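Local coordinates for kinesin-like protein KAR3 (Saccharomyces cerevisiae, PDB 1F9V) that probably hydrolyses ATP to drive movement along microtubules as a kinesin-family motor, here holding ADP and magnesium, at residues 8-13 with 99-104. The protein carries 2 engineered substitutions. Sequence-based numbering, arbitrary orientation.
With MG (magnesium ion), chain B; ADP (adenosine-5'-diphosphate), chain C.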
loop_
_atom_site.group_PDB
_atom_site.type_symbol
_atom_site.label_atom_id
_atom_site.label_comp_id
_atom_site.label_asym_id
_atom_site.label_seq_id
_atom_site.Cartn_x
_atom_site.Cartn_y
_atom_site.Cartn_z
ATOM N N TYR A 8 4.072 0.470 8.509
ATOM C CA TYR A 8 5.456 -0.004 8.426
ATOM C C TYR A 8 6.249 1.030 7.639
ATOM O O TYR A 8 5.729 1.647 6.702
ATOM C CB TYR A 8 5.575 -1.322 7.654
ATOM C CG TYR A 8 4.973 -2.548 8.298
ATOM C CD1 TYR A 8 4.512 -2.536 9.614
ATOM C CD2 TYR A 8 4.872 -3.734 7.575
ATOM C CE1 TYR A 8 3.967 -3.687 10.191
ATOM C CE2 TYR A 8 4.332 -4.880 8.140
ATOM C CZ TYR A 8 3.880 -4.853 9.439
ATOM O OH TYR A 8 3.337 -6.001 9.977
ATOM N N CYS A 9 7.503 1.232 8.020
ATOM C CA CYS A 9 8.364 2.147 7.291
ATOM C C CYS A 9 9.484 1.287 6.711
ATOM O O CYS A 9 9.923 0.329 7.354
ATOM C CB CYS A 9 8.955 3.204 8.229
ATOM S SG CYS A 9 10.241 4.242 7.461
ATOM N N ARG A 10 9.926 1.594 5.498
ATOM C CA ARG A 10 11.024 0.843 4.907
ATOM C C ARG A 10 12.050 1.762 4.280
ATOM O O ARG A 10 11.731 2.565 3.400
ATOM C CB ARG A 10 10.539 -0.136 3.840
ATOM C CG ARG A 10 11.704 -0.893 3.201
ATOM C CD ARG A 10 11.300 -1.701 1.974
ATOM N NE ARG A 10 12.291 -2.734 1.689
ATOM C CZ ARG A 10 12.113 -3.722 0.819
ATOM N NH1 ARG A 10 10.974 -3.817 0.138
ATOM N NH2 ARG A 10 13.064 -4.627 0.642
ATOM N N ILE A 11 13.290 1.643 4.744
ATOM C CA ILE A 11 14.384 2.439 4.205
ATOM C C ILE A 11 15.064 1.567 3.157
ATOM O O ILE A 11 15.540 0.473 3.470
ATOM C CB ILE A 11 15.427 2.800 5.300
ATOM C CG1 ILE A 11 14.742 3.547 6.449
ATOM C CG2 ILE A 11 16.544 3.654 4.698
ATOM C CD1 ILE A 11 15.511 3.513 7.751
ATOM N N ARG A 12 15.090 2.023 1.914
ATOM C CA ARG A 12 15.737 1.245 0.869
ATOM C C ARG A 12 17.244 1.466 0.927
ATOM O O ARG A 12 17.716 2.424 1.539
ATOM C CB ARG A 12 15.234 1.678 -0.510
ATOM C CG ARG A 12 15.625 3.098 -0.907
ATOM C CD ARG A 12 15.673 3.266 -2.426
ATOM N NE ARG A 12 15.742 4.663 -2.854
ATOM C CZ ARG A 12 16.845 5.409 -2.824
ATOM N NH1 ARG A 12 17.987 4.890 -2.380
ATOM N NH2 ARG A 12 16.811 6.669 -3.245
ATOM N N PRO A 13 18.023 0.536 0.349
ATOM C CA PRO A 13 19.479 0.705 0.348
ATOM C C PRO A 13 19.828 1.952 -0.463
ATOM O O PRO A 13 19.090 2.349 -1.369
ATOM C CB PRO A 13 19.999 -0.569 -0.328
ATOM C CG PRO A 13 18.877 -1.564 -0.203
ATOM C CD PRO A 13 17.611 -0.747 -0.245
ATOM N N THR A 99 7.464 0.723 -5.981
ATOM C CA THR A 99 7.307 -0.322 -6.987
ATOM C C THR A 99 8.188 -1.532 -6.729
ATOM O O THR A 99 7.756 -2.664 -6.929
ATOM C CB THR A 99 7.587 0.227 -8.375
ATOM O OG1 THR A 99 6.666 1.288 -8.630
ATOM C CG2 THR A 99 7.401 -0.848 -9.437
ATOM N N PHE A 100 9.421 -1.299 -6.293
ATOM C CA PHE A 100 10.318 -2.415 -5.995
ATOM C C PHE A 100 9.679 -3.256 -4.897
ATOM O O PHE A 100 9.675 -4.484 -4.947
ATOM C CB PHE A 100 11.684 -1.911 -5.508
ATOM C CG PHE A 100 12.681 -3.012 -5.269
ATOM C CD1 PHE A 100 12.714 -3.691 -4.051
ATOM C CD2 PHE A 100 13.579 -3.382 -6.263
ATOM C CE1 PHE A 100 13.630 -4.727 -3.826
ATOM C CE2 PHE A 100 14.498 -4.417 -6.049
ATOM C CZ PHE A 100 14.520 -5.088 -4.827
ATOM N N THR A 101 9.125 -2.574 -3.904
ATOM C CA THR A 101 8.487 -3.240 -2.784
ATOM C C THR A 101 7.257 -4.029 -3.202
ATOM O O THR A 101 7.074 -5.172 -2.787
ATOM C CB THR A 101 8.086 -2.215 -1.705
ATOM O OG1 THR A 101 9.273 -1.702 -1.087
ATOM C CG2 THR A 101 7.193 -2.855 -0.638
ATOM N N MET A 102 6.424 -3.420 -4.038
ATOM C CA MET A 102 5.191 -4.067 -4.472
ATOM C C MET A 102 5.281 -4.978 -5.688
ATOM O O MET A 102 4.597 -6.006 -5.749
ATOM C CB MET A 102 4.116 -3.008 -4.765
ATOM C CG MET A 102 3.841 -2.039 -3.631
ATOM S SD MET A 102 3.155 -2.844 -2.192
ATOM C CE MET A 102 1.566 -3.362 -2.836
ATOM N N LEU A 103 6.126 -4.608 -6.644
ATOM C CA LEU A 103 6.217 -5.341 -7.901
ATOM C C LEU A 103 7.525 -6.030 -8.294
ATOM O O LEU A 103 7.610 -6.572 -9.395
ATOM C CB LEU A 103 5.809 -4.397 -9.043
ATOM C CG LEU A 103 4.395 -4.371 -9.646
ATOM C CD1 LEU A 103 3.526 -5.465 -9.069
ATOM C CD2 LEU A 103 3.783 -3.010 -9.399
ATOM N N ASN A 104 8.544 -6.022 -7.440
ATOM C CA ASN A 104 9.784 -6.683 -7.834
ATOM C C ASN A 104 9.464 -8.111 -8.277
ATOM O O ASN A 104 8.794 -8.852 -7.564
ATOM C CB ASN A 104 10.791 -6.723 -6.680
ATOM C CG ASN A 104 12.199 -7.027 -7.158
ATOM O OD1 ASN A 104 12.684 -6.404 -8.101
ATOM N ND2 ASN A 104 12.855 -7.994 -6.523
HETATM MG MG MG B . 7.210 3.366 -9.011
HETATM P PB ADP C . 9.433 4.324 -6.605
HETATM O O1B ADP C . 9.104 4.703 -5.208
HETATM O O2B ADP C . 8.396 3.225 -7.150
HETATM O O3B ADP C . 9.491 5.512 -7.495
HETATM P PA ADP C . 11.310 2.257 -7.354
HETATM O O1A ADP C . 10.804 1.088 -6.635
HETATM O O2A ADP C . 10.846 2.215 -8.738
HETATM O O3A ADP C . 10.819 3.576 -6.639
HETATM O "O5'" ADP C . 12.893 2.261 -7.378
HETATM C "C5'" ADP C . 13.794 3.266 -6.908
HETATM C "C4'" ADP C . 15.205 2.679 -7.207
HETATM O "O4'" ADP C . 15.656 2.081 -5.986
HETATM C "C3'" ADP C . 15.190 1.528 -8.233
HETATM O "O3'" ADP C . 16.356 1.528 -9.074
HETATM C "C2'" ADP C . 15.113 0.259 -7.402
HETATM O "O2'" ADP C . 15.599 -0.908 -8.088
HETATM C "C1'" ADP C . 15.862 0.657 -6.138
HETATM N N9 ADP C . 15.314 0.010 -4.906
HETATM C C8 ADP C . 14.207 0.426 -4.260
HETATM N N7 ADP C . 14.007 -0.329 -3.198
HETATM C C5 ADP C . 14.958 -1.226 -3.139
HETATM C C6 ADP C . 15.282 -2.258 -2.272
HETATM N N6 ADP C . 14.515 -2.498 -1.204
HETATM N N1 ADP C . 16.384 -3.035 -2.509
HETATM C C2 ADP C . 17.185 -2.824 -3.574
HETATM N N3 ADP C . 16.887 -1.819 -4.422
HETATM C C4 ADP C . 15.806 -1.014 -4.245
HETATM O O HOH W 1 8.577 -6.029 -0.478
HETATM O O HOH W 2 5.433 3.836 -7.769
HETATM O O HOH W 3 8.911 2.722 -10.216
HETATM O O HOH W 4 7.660 5.595 -9.243
HETATM O O HOH W 5 6.119 3.276 -10.928
#
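Arg10 and Thr101 make the direct polar link between 8-13 and 99-104: Arg10 NH1 donates to Thr101 OG1 at 3.0 Å. The bond is bent, 132° at the hydrogen, and the hydroxyl lies 28° out of the guanidinium plane. With CG anti to the backbone N (chi1 178°) and an extended chain beyond it, Arg10 reaches from strand 4-11 to helix 98-103. NH1 also donates to Asn66 OD1 and NH2 to Asp64 O, and Thr101 OG1 is further bonded to Gly97 O. This is the magnesium-bearing ADP site of a kinesin motor domain, where helix 98-103 starts within the P-loop, whose last residue is Thr99. Packing over flat faces runs through ADP. Its adenine lies over one face of the Phe100 ring, CD1 3.4 Å from ADP C6, while Pro13 CD, also 3.4 Å from C6, packs on the base from the side away from Phe100. ADP N6 sits 3.1 Å above the Arg10 guanidinium plane, offset toward the rim. Replacing Phe100 with an alanine would probably leave that adenine face without its aromatic cover, Asn104 without the ring it lies against, and the base freer to shift. At the phosphates, Phe100 N donates to ADP O1A (2.8 Å) and Thr99 N to ADP O2B (2.9 Å), while Thr99 OG1 coordinates magnesium at 2.2 Å.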